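Local coordinates for lipocalin (Argas monolakensis, PDB 3BRN), which binds serotonin inside a lipocalin barrel, consistent with a tick protein that captures biogenic amines, at residues Tyr16-Gly21 and Thr95-Ser100; Leu44-Thr49 and Gln54-Thr59; Cys105-Gly110 and Asp133-Gln138. All blocks are in the same frame, centred on the assembly; numbering follows the deposited sequence.

Contact 1: residues Tyr16-Gly21 and Thr95-Ser100; sequences YKSVNG and TTVLFS. With SRO (serotonin), chain C.
At the amine end of the serotonin pocket, where the short helix ending at N20 lies against the lipocalin barrel, S18 reaches across to V97 and S100. The contact is small and fully buried. S18 CB rests against V97 CG2 at 4.1 Å, and the two hydroxyls come near each other without bonding, S18 OG to S100 OG being 3.9 Å. Each instead turns to the carboxylate of D106: S100 OG makes a hydrogen bond to D106 OD1 and also pairs with the backbone N of Y102, while S18 OG reaches the same OD1 by a weak bond. The S18 hydroxyl gets there by standing opposite its own backbone N (chi1 172°), which also lays S18 OG 3.6 Å from serotonin CA. On the facing side the strand turns a corner at L98, and L98 and F99 together oppose V107 in a classic beta bulge, so that V97 and S100 both look toward the helix. The S18 carbonyl takes a hydrogen bond from the ligand amine, serotonin NZ to S18 O, at 2.8 Å. Farther along the indole, V19 CG1 comes within 3.9 Å of the serotonin OH. With S18 O close to the C-terminal end of its helix, the helix dipole would tend to make this carbonyl more attractive to a positively charged ammonium group, alongside the nearby aspartate.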
loop_
_atom_site.group_PDB
_atom_site.type_symbol
_atom_site.label_atom_id
_atom_site.label_comp_id
_atom_site.label_asym_id
_atom_site.label_seq_id
_atom_site.Cartn_x
_atom_site.Cartn_y
_atom_site.Cartn_z
ATOM N N TYR A 16 5.130 9.222 6.334
ATOM C CA TYR A 16 4.204 9.209 7.459
ATOM C C TYR A 16 2.777 9.604 7.034
ATOM O O TYR A 16 1.816 8.978 7.459
ATOM C CB TYR A 16 4.711 10.050 8.647
ATOM C CG TYR A 16 4.474 11.520 8.514
ATOM C CD1 TYR A 16 5.420 12.339 7.911
ATOM C CD2 TYR A 16 3.378 12.123 9.121
ATOM C CE1 TYR A 16 5.241 13.699 7.849
ATOM C CE2 TYR A 16 3.189 13.484 9.054
ATOM C CZ TYR A 16 4.124 14.266 8.414
ATOM O OH TYR A 16 3.932 15.618 8.292
ATOM N N LYS A 17 2.650 10.559 6.114
ATOM C CA LYS A 17 1.338 10.931 5.587
ATOM C C LYS A 17 0.705 9.826 4.741
ATOM O O LYS A 17 -0.507 9.633 4.767
ATOM C CB LYS A 17 1.415 12.235 4.789
ATOM C CG LYS A 17 1.484 13.483 5.646
ATOM C CD LYS A 17 2.298 14.557 4.977
ATOM C CE LYS A 17 2.120 15.892 5.665
ATOM N NZ LYS A 17 0.971 16.639 5.096
ATOM N N SER A 18 1.511 9.130 3.949
ATOM C CA SER A 18 1.013 7.991 3.204
ATOM C C SER A 18 0.509 6.881 4.151
ATOM O O SER A 18 -0.565 6.310 3.954
ATOM C CB SER A 18 2.114 7.434 2.282
ATOM O OG SER A 18 1.676 6.221 1.694
ATOM N N VAL A 19 1.323 6.531 5.135
ATOM C CA VAL A 19 1.000 5.441 6.050
ATOM C C VAL A 19 -0.203 5.781 6.948
ATOM O O VAL A 19 -1.020 4.917 7.255
ATOM C CB VAL A 19 2.222 5.080 6.920
ATOM C CG1 VAL A 19 1.843 4.090 8.029
ATOM C CG2 VAL A 19 3.370 4.568 6.046
ATOM N N ASN A 20 -0.359 7.023 7.352
ATOM C CA ASN A 20 -1.566 7.425 8.037
ATOM C C ASN A 20 -2.777 7.503 7.166
ATOM O O ASN A 20 -3.844 7.238 7.600
ATOM C CB ASN A 20 -1.378 8.778 8.673
ATOM C CG ASN A 20 -0.473 8.754 9.826
ATOM O OD1 ASN A 20 -0.364 7.798 10.529
ATOM N ND2 ASN A 20 0.163 9.850 10.046
ATOM N N GLY A 21 -2.610 7.939 5.943
ATOM C CA GLY A 21 -3.701 8.003 4.986
ATOM C C GLY A 21 -4.848 8.868 5.475
ATOM O O GLY A 21 -4.628 9.840 6.196
ATOM N N THR A 95 10.091 0.184 1.394
ATOM C CA THR A 95 9.113 0.579 0.389
ATOM C C THR A 95 9.224 2.096 0.177
ATOM O O THR A 95 9.287 2.852 1.140
ATOM C CB THR A 95 7.710 0.236 0.895
ATOM O OG1 THR A 95 7.531 -1.184 0.888
ATOM C CG2 THR A 95 6.639 0.905 0.042
ATOM N N THR A 96 9.238 2.544 -1.080
ATOM C CA THR A 96 9.361 3.970 -1.376
ATOM C C THR A 96 8.034 4.485 -1.933
ATOM O O THR A 96 7.482 3.904 -2.860
ATOM C CB THR A 96 10.476 4.250 -2.432
ATOM O OG1 THR A 96 11.702 3.663 -1.997
ATOM C CG2 THR A 96 10.693 5.759 -2.648
ATOM N N VAL A 97 7.581 5.620 -1.423
ATOM C CA VAL A 97 6.354 6.222 -1.933
ATOM C C VAL A 97 6.664 7.045 -3.184
ATOM O O VAL A 97 7.368 8.035 -3.096
ATOM C CB VAL A 97 5.675 7.102 -0.882
ATOM C CG1 VAL A 97 4.293 7.523 -1.372
ATOM C CG2 VAL A 97 5.579 6.357 0.460
ATOM N N LEU A 98 6.202 6.588 -4.346
ATOM C CA LEU A 98 6.467 7.307 -5.597
ATOM C C LEU A 98 5.397 8.363 -5.802
ATOM O O LEU A 98 5.605 9.335 -6.504
ATOM C CB LEU A 98 6.469 6.333 -6.776
ATOM C CG LEU A 98 7.452 5.170 -6.620
ATOM C CD1 LEU A 98 7.362 4.317 -7.858
ATOM C CD2 LEU A 98 8.876 5.718 -6.403
ATOM N N PHE A 99 4.204 8.084 -5.289
ATOM C CA PHE A 99 3.102 9.026 -5.356
ATOM C C PHE A 99 2.022 8.665 -4.347
ATOM O O PHE A 99 1.802 7.504 -4.053
ATOM C CB PHE A 99 2.513 9.078 -6.774
ATOM C CG PHE A 99 1.255 9.897 -6.880
ATOM C CD1 PHE A 99 1.313 11.263 -7.113
ATOM C CD2 PHE A 99 0.014 9.294 -6.758
ATOM C CE1 PHE A 99 0.153 12.022 -7.193
ATOM C CE2 PHE A 99 -1.144 10.050 -6.816
ATOM C CZ PHE A 99 -1.073 11.410 -7.059
ATOM N N SER A 100 1.333 9.665 -3.810
ATOM C CA SER A 100 0.227 9.375 -2.904
ATOM C C SER A 100 -0.658 10.598 -2.830
ATOM O O SER A 100 -0.188 11.702 -3.088
ATOM C CB SER A 100 0.766 9.059 -1.512
ATOM O OG SER A 100 -0.283 8.666 -0.644
HETATM O OH SRO C . 2.220 0.330 7.107
HETATM C CZ3 SRO C . 2.535 0.116 5.787
HETATM C CH2 SRO C . 3.652 -0.669 5.514
HETATM C CZ2 SRO C . 3.958 -1.024 4.198
HETATM C CE2 SRO C . 3.149 -0.502 3.200
HETATM N NE1 SRO C . 3.157 -0.564 1.844
HETATM C CD1 SRO C . 2.098 0.126 1.358
HETATM C CG SRO C . 1.399 0.682 2.430
HETATM C CD2 SRO C . 2.082 0.295 3.580
HETATM C CE3 SRO C . 1.798 0.585 4.825
HETATM C CB SRO C . 0.177 1.562 2.333
HETATM C CA SRO C . 0.506 2.990 2.808
HETATM N NZ SRO C . -0.739 3.764 2.859
#

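Contact 2: residues Leu44-Thr49 and Gln54-Thr59. With SRO (serotonin), chain C.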
loop_
_atom_site.group_PDB
_atom_site.type_symbol
_atom_site.label_atom_id
_atom_site.label_comp_id
_atom_site.label_asym_id
_atom_site.label_seq_id
_atom_site.Cartn_x
_atom_site.Cartn_y
_atom_site.Cartn_z
ATOM N N LEU A 44 -3.332 -2.397 7.642
ATOM C CA LEU A 44 -4.213 -1.459 8.323
ATOM C C LEU A 44 -3.378 -0.239 8.695
ATOM O O LEU A 44 -2.206 -0.385 9.053
ATOM C CB LEU A 44 -4.779 -2.086 9.608
ATOM C CG LEU A 44 -5.831 -3.197 9.471
ATOM C CD1 LEU A 44 -6.427 -3.536 10.849
ATOM C CD2 LEU A 44 -6.937 -2.763 8.535
ATOM N N VAL A 45 -3.970 0.954 8.626
ATOM C CA VAL A 45 -3.281 2.154 9.117
ATOM C C VAL A 45 -2.989 1.997 10.629
ATOM O O VAL A 45 -3.734 1.307 11.330
ATOM C CB VAL A 45 -4.082 3.455 8.824
ATOM C CG1 VAL A 45 -4.596 3.463 7.391
ATOM C CG2 VAL A 45 -5.219 3.649 9.834
ATOM N N PRO A 46 -1.808 2.454 11.089
ATOM C CA PRO A 46 -1.423 2.184 12.477
ATOM C C PRO A 46 -2.460 2.741 13.440
ATOM O O PRO A 46 -3.217 3.651 13.081
ATOM C CB PRO A 46 -0.095 2.934 12.627
ATOM C CG PRO A 46 0.419 3.042 11.240
ATOM C CD PRO A 46 -0.782 3.242 10.387
ATOM N N GLN A 47 -2.531 2.173 14.636
ATOM C CA GLN A 47 -3.589 2.544 15.566
ATOM C C GLN A 47 -3.436 3.981 16.079
ATOM O O GLN A 47 -4.418 4.650 16.426
ATOM C CB GLN A 47 -3.667 1.542 16.714
ATOM C CG GLN A 47 -5.040 1.475 17.355
ATOM C CD GLN A 47 -5.346 0.105 17.922
ATOM O OE1 GLN A 47 -4.454 -0.588 18.415
ATOM N NE2 GLN A 47 -6.610 -0.300 17.838
ATOM N N ASN A 48 -2.207 4.478 16.036
ATOM C CA ASN A 48 -1.919 5.841 16.459
ATOM C C ASN A 48 -1.201 6.639 15.370
ATOM O O ASN A 48 -0.471 6.077 14.549
ATOM C CB ASN A 48 -1.100 5.827 17.747
ATOM C CG ASN A 48 -0.052 4.740 17.753
ATOM O OD1 ASN A 48 -0.110 3.800 16.953
ATOM N ND2 ASN A 48 0.904 4.846 18.668
ATOM N N THR A 49 -1.470 7.940 15.330
ATOM C CA THR A 49 -0.901 8.804 14.305
ATOM C C THR A 49 0.630 8.807 14.300
ATOM O O THR A 49 1.269 8.798 15.354
ATOM C CB THR A 49 -1.460 10.231 14.397
ATOM O OG1 THR A 49 -2.872 10.197 14.148
ATOM C CG2 THR A 49 -0.802 11.134 13.366
ATOM N N GLN A 54 9.214 8.347 13.100
ATOM C CA GLN A 54 8.752 7.445 14.152
ATOM C C GLN A 54 8.603 6.005 13.685
ATOM O O GLN A 54 8.541 5.734 12.478
ATOM C CB GLN A 54 7.437 7.935 14.760
ATOM C CG GLN A 54 7.564 9.223 15.537
ATOM C CD GLN A 54 6.265 9.648 16.184
ATOM O OE1 GLN A 54 5.148 9.288 15.567
ATOM N NE2 GLN A 54 6.267 10.290 17.233
ATOM N N SER A 55 8.668 5.086 14.648
ATOM C CA SER A 55 8.405 3.664 14.420
ATOM C C SER A 55 7.134 3.308 15.149
ATOM O O SER A 55 6.810 3.910 16.172
ATOM C CB SER A 55 9.547 2.810 14.960
ATOM O OG SER A 55 10.722 2.991 14.196
ATOM N N THR A 56 6.409 2.325 14.637
ATOM C CA THR A 56 5.148 1.936 15.257
ATOM C C THR A 56 4.757 0.553 14.768
ATOM O O THR A 56 5.347 0.045 13.818
ATOM C CB THR A 56 4.017 2.933 14.912
ATOM O OG1 THR A 56 2.967 2.841 15.884
ATOM C CG2 THR A 56 3.450 2.641 13.526
ATOM N N SER A 57 3.857 -0.100 15.495
ATOM C CA SER A 57 3.327 -1.394 15.072
ATOM C C SER A 57 2.213 -1.163 14.075
ATOM O O SER A 57 1.504 -0.161 14.152
ATOM C CB SER A 57 2.737 -2.154 16.274
ATOM O OG SER A 57 3.712 -2.424 17.260
ATOM N N PHE A 58 2.012 -2.125 13.174
ATOM C CA PHE A 58 0.862 -2.081 12.289
ATOM C C PHE A 58 0.447 -3.497 11.965
ATOM O O PHE A 58 1.233 -4.431 12.122
ATOM C CB PHE A 58 1.164 -1.302 11.001
ATOM C CG PHE A 58 2.079 -2.023 10.054
ATOM C CD1 PHE A 58 3.437 -2.084 10.300
ATOM C CD2 PHE A 58 1.578 -2.639 8.917
ATOM C CE1 PHE A 58 4.267 -2.795 9.477
ATOM C CE2 PHE A 58 2.403 -3.338 8.075
ATOM C CZ PHE A 58 3.763 -3.394 8.334
ATOM N N THR A 59 -0.832 -3.660 11.664
ATOM C CA THR A 59 -1.381 -4.963 11.305
ATOM C C THR A 59 -1.385 -5.120 9.788
ATOM O O THR A 59 -1.600 -4.152 9.055
ATOM C CB THR A 59 -2.810 -5.119 11.838
ATOM O OG1 THR A 59 -2.818 -4.902 13.258
ATOM C CG2 THR A 59 -3.374 -6.517 11.525
HETATM O OH SRO C . 2.220 0.330 7.107
HETATM C CZ3 SRO C . 2.535 0.116 5.787
HETATM C CH2 SRO C . 3.652 -0.669 5.514
HETATM C CZ2 SRO C . 3.958 -1.024 4.198
HETATM C CE2 SRO C . 3.149 -0.502 3.200
HETATM N NE1 SRO C . 3.157 -0.564 1.844
HETATM C CD1 SRO C . 2.098 0.126 1.358
HETATM C CG SRO C . 1.399 0.682 2.430
HETATM C CD2 SRO C . 2.082 0.295 3.580
HETATM C CE3 SRO C . 1.798 0.585 4.825
HETATM C CB SRO C . 0.177 1.562 2.333
HETATM C CA SRO C . 0.506 2.990 2.808
HETATM N NZ SRO C . -0.739 3.764 2.859
#
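Q54 leans toward the backbone of T49 where the segments come together beside the turn, its OE1 3.9 Å from T49 O, but the amide oxygen of Q54 is hydrogen-bonded to the backbone N of S51, within the turn. Two residues on, T56 sends its two branches to different neighbours. Its methyl CG2 lies 3.7 Å from P46 CB, the two side chains crossing at about a right angle, while T56 OG1 is 3.4 Å from N48 OD1. S57 follows with its carbonyl, S57 O being 3.8 Å from P46 CB. F58 starts toward the loop and then leaves it: with CG placed between the backbone N and the carbonyl carbon (chi1 72°), the ring swings into the pocket, and F58 CD2 is 3.5 Å from the serotonin OH, which sits over one ring face near the rim. L44 O lies at the edge of that ring. At T59 the strands pair, L44 N giving a nearly straight bond (174°) to T59 O at 2.8 Å, and the side chains of L44 and T59 run side by side. This is the connection between adjacent antiparallel strands of a lipocalin barrel, one of which lines the ligand pocket with an aromatic ring.

Contact 3: residues Cys105-Gly110 and Asp133-Gln138; sequences CDVMRG and DTKFAQ. With SRO (serotonin), chain C.
With CG1 of V107 anti to the backbone N (chi1 176°), CG2 is left opposite the carbonyl carbon and faces the helix; K135 swings CG opposite its backbone N (chi1 173°) before bending at CG, so that the valine methyl and the start of the lysine chain meet across the space between strand 105-109 and helix 131-140. This is the packing of a helix on the outer surface of a lipocalin barrel, where V107 points outward and its neighbours D106 and M108 point into the ligand cavity. V107 CG2 lies 3.9 Å from K135 CG, and the two side chains cross at a slant. The same methyl touches the helix backbone, with V107 CG2 to F136 N at 4.0 Å, and reaches the next side chain, V107 CG2 to F136 CB being 4.2 Å. No hydrogen bond joins the segments; the contact is apolar, with the lysine contributing the aliphatic part of its chain while its ammonium end leads away. The F136 ring continues toward I145 and K31, and K135 also packs on F9. The disulfide from C105 to C132 fastens the strand covalently to the beginning of this helix, and D133 OD1 adds a salt bridge to K31.

On the inner face, D106 is the acidic partner of the ligand amine: serotonin NZ donates to D106 OD2 at 2.8 Å. OD1 takes a hydrogen bond from S100 and a weak one from S18, and the carboxylate is thus gripped at both oxygens, which probably fixes its rotation. M108, lying against W118 beside it, bends at its second torsion (chi2 -57°) and brings the methyl CE above the indole plane, just beyond the CD1 edge of the five-membered ring, 3.5 Å from serotonin CD1.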
loop_
_atom_site.group_PDB
_atom_site.type_symbol
_atom_site.label_atom_id
_atom_site.label_comp_id
_atom_site.label_asym_id
_atom_site.label_seq_id
_atom_site.Cartn_x
_atom_site.Cartn_y
_atom_site.Cartn_z
ATOM N N CYS A 105 -5.207 6.321 -2.146
ATOM C CA CYS A 105 -4.324 5.438 -2.904
ATOM C C CYS A 105 -2.858 5.857 -2.854
ATOM O O CYS A 105 -2.541 7.027 -2.638
ATOM C CB CYS A 105 -4.805 5.325 -4.357
ATOM S SG CYS A 105 -4.721 6.884 -5.265
ATOM N N ASP A 106 -1.958 4.914 -3.069
ATOM C CA ASP A 106 -0.539 5.154 -3.123
ATOM C C ASP A 106 0.045 4.402 -4.292
ATOM O O ASP A 106 -0.425 3.341 -4.615
ATOM C CB ASP A 106 0.168 4.595 -1.911
ATOM C CG ASP A 106 -0.472 4.960 -0.631
ATOM O OD1 ASP A 106 -0.496 6.124 -0.277
ATOM O OD2 ASP A 106 -0.884 4.054 0.055
ATOM N N VAL A 107 1.120 4.899 -4.869
ATOM C CA VAL A 107 1.944 4.080 -5.751
ATOM C C VAL A 107 3.336 3.955 -5.126
ATOM O O VAL A 107 3.950 4.956 -4.792
ATOM C CB VAL A 107 2.056 4.724 -7.139
ATOM C CG1 VAL A 107 3.025 3.898 -8.033
ATOM C CG2 VAL A 107 0.650 4.844 -7.752
ATOM N N MET A 108 3.827 2.725 -5.003
ATOM C CA MET A 108 5.064 2.455 -4.299
ATOM C C MET A 108 6.047 1.758 -5.236
ATOM O O MET A 108 5.645 1.041 -6.166
ATOM C CB MET A 108 4.803 1.465 -3.144
ATOM C CG MET A 108 3.715 1.862 -2.158
ATOM S SD MET A 108 3.994 3.448 -1.378
ATOM C CE MET A 108 2.917 3.264 0.052
ATOM N N ARG A 109 7.317 1.811 -4.848
ATOM C CA ARG A 109 8.277 0.800 -5.291
ATOM C C ARG A 109 8.487 -0.115 -4.070
ATOM O O ARG A 109 8.898 0.357 -3.025
ATOM C CB ARG A 109 9.608 1.437 -5.695
ATOM C CG ARG A 109 10.602 0.426 -6.290
ATOM C CD ARG A 109 11.930 1.092 -6.690
ATOM N NE ARG A 109 11.717 2.082 -7.741
ATOM C CZ ARG A 109 11.901 3.393 -7.606
ATOM N NH1 ARG A 109 12.451 3.894 -6.502
ATOM N NH2 ARG A 109 11.565 4.202 -8.602
ATOM N N GLY A 110 8.116 -1.386 -4.184
ATOM C CA GLY A 110 8.254 -2.349 -3.075
ATOM C C GLY A 110 9.700 -2.763 -2.857
ATOM O O GLY A 110 10.583 -2.384 -3.626
ATOM N N ASP A 133 -3.856 5.496 -10.807
ATOM C CA ASP A 133 -3.881 4.626 -11.949
ATOM C C ASP A 133 -2.931 5.184 -12.997
ATOM O O ASP A 133 -2.160 4.499 -13.547
ATOM C CB ASP A 133 -5.279 4.517 -12.506
ATOM C CG ASP A 133 -5.966 3.239 -12.129
ATOM O OD1 ASP A 133 -5.300 2.260 -11.861
ATOM O OD2 ASP A 133 -7.194 3.230 -12.130
ATOM N N THR A 134 -3.011 6.467 -13.240
ATOM C CA THR A 134 -2.124 7.104 -14.197
ATOM C C THR A 134 -0.652 6.925 -13.824
ATOM O O THR A 134 0.201 6.789 -14.700
ATOM C CB THR A 134 -2.434 8.611 -14.348
ATOM O OG1 THR A 134 -3.808 8.786 -14.719
ATOM C CG2 THR A 134 -1.543 9.235 -15.403
ATOM N N LYS A 135 -0.340 7.034 -12.538
ATOM C CA LYS A 135 1.053 6.974 -12.098
ATOM C C LYS A 135 1.544 5.536 -12.173
ATOM O O LYS A 135 2.679 5.267 -12.585
ATOM C CB LYS A 135 1.191 7.522 -10.674
ATOM C CG LYS A 135 2.570 7.344 -10.049
ATOM C CD LYS A 135 3.585 8.314 -10.644
ATOM C CE LYS A 135 4.982 8.037 -10.074
ATOM N NZ LYS A 135 5.931 9.099 -10.552
ATOM N N PHE A 136 0.698 4.615 -11.726
ATOM C CA PHE A 136 1.075 3.203 -11.731
ATOM C C PHE A 136 1.336 2.731 -13.166
ATOM O O PHE A 136 2.354 2.067 -13.442
ATOM C CB PHE A 136 -0.002 2.353 -11.022
ATOM C CG PHE A 136 0.272 0.869 -11.069
ATOM C CD1 PHE A 136 1.245 0.312 -10.251
ATOM C CD2 PHE A 136 -0.352 0.063 -12.009
ATOM C CE1 PHE A 136 1.556 -1.050 -10.317
ATOM C CE2 PHE A 136 -0.043 -1.301 -12.093
ATOM C CZ PHE A 136 0.917 -1.847 -11.231
ATOM N N ALA A 137 0.486 3.157 -14.091
ATOM C CA ALA A 137 0.696 2.868 -15.519
ATOM C C ALA A 137 2.015 3.424 -16.017
ATOM O O ALA A 137 2.738 2.745 -16.747
ATOM C CB ALA A 137 -0.463 3.399 -16.377
ATOM N N GLN A 138 2.352 4.649 -15.616
ATOM C CA GLN A 138 3.637 5.219 -16.019
ATOM C C GLN A 138 4.824 4.385 -15.580
ATOM O O GLN A 138 5.730 4.149 -16.367
ATOM C CB GLN A 138 3.804 6.664 -15.538
ATOM C CG GLN A 138 3.434 7.685 -16.581
ATOM C CD GLN A 138 3.531 9.111 -16.074
ATOM O OE1 GLN A 138 4.498 9.366 -15.195
ATOM N NE2 GLN A 138 2.706 9.961 -16.420
HETATM O OH SRO C . 2.220 0.330 7.107
HETATM C CZ3 SRO C . 2.535 0.116 5.787
HETATM C CH2 SRO C . 3.652 -0.669 5.514
HETATM C CZ2 SRO C . 3.958 -1.024 4.198
HETATM C CE2 SRO C . 3.149 -0.502 3.200
HETATM N NE1 SRO C . 3.157 -0.564 1.844
HETATM C CD1 SRO C . 2.098 0.126 1.358
HETATM C CG SRO C . 1.399 0.682 2.430
HETATM C CD2 SRO C . 2.082 0.295 3.580
HETATM C CE3 SRO C . 1.798 0.585 4.825
HETATM C CB SRO C . 0.177 1.562 2.333
HETATM C CA SRO C . 0.506 2.990 2.808
HETATM N NZ SRO C . -0.739 3.764 2.859
#

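Overall arrangement
From the N terminus, contact 1 closes the widest loop, bringing helix 15-20 to the corner between strands 93-97 and 99-100. Contact 2 falls within that loop, a short closure between strands 42-44 and 55-64, and meets it directly where V19 and N20 pack on V45, P46 and T49. Contact 3 opens only after contact 1 has closed, tying strand 105-109 to the helix 131-140 outside the barrel; the two join through backbone pairing between F99 and V107. Contacts 2 and 3 lie on opposite sides of the chain's centre, their centres about 22 Å apart, yet all three include residues that touch serotonin, from its hydroxyl to its amine.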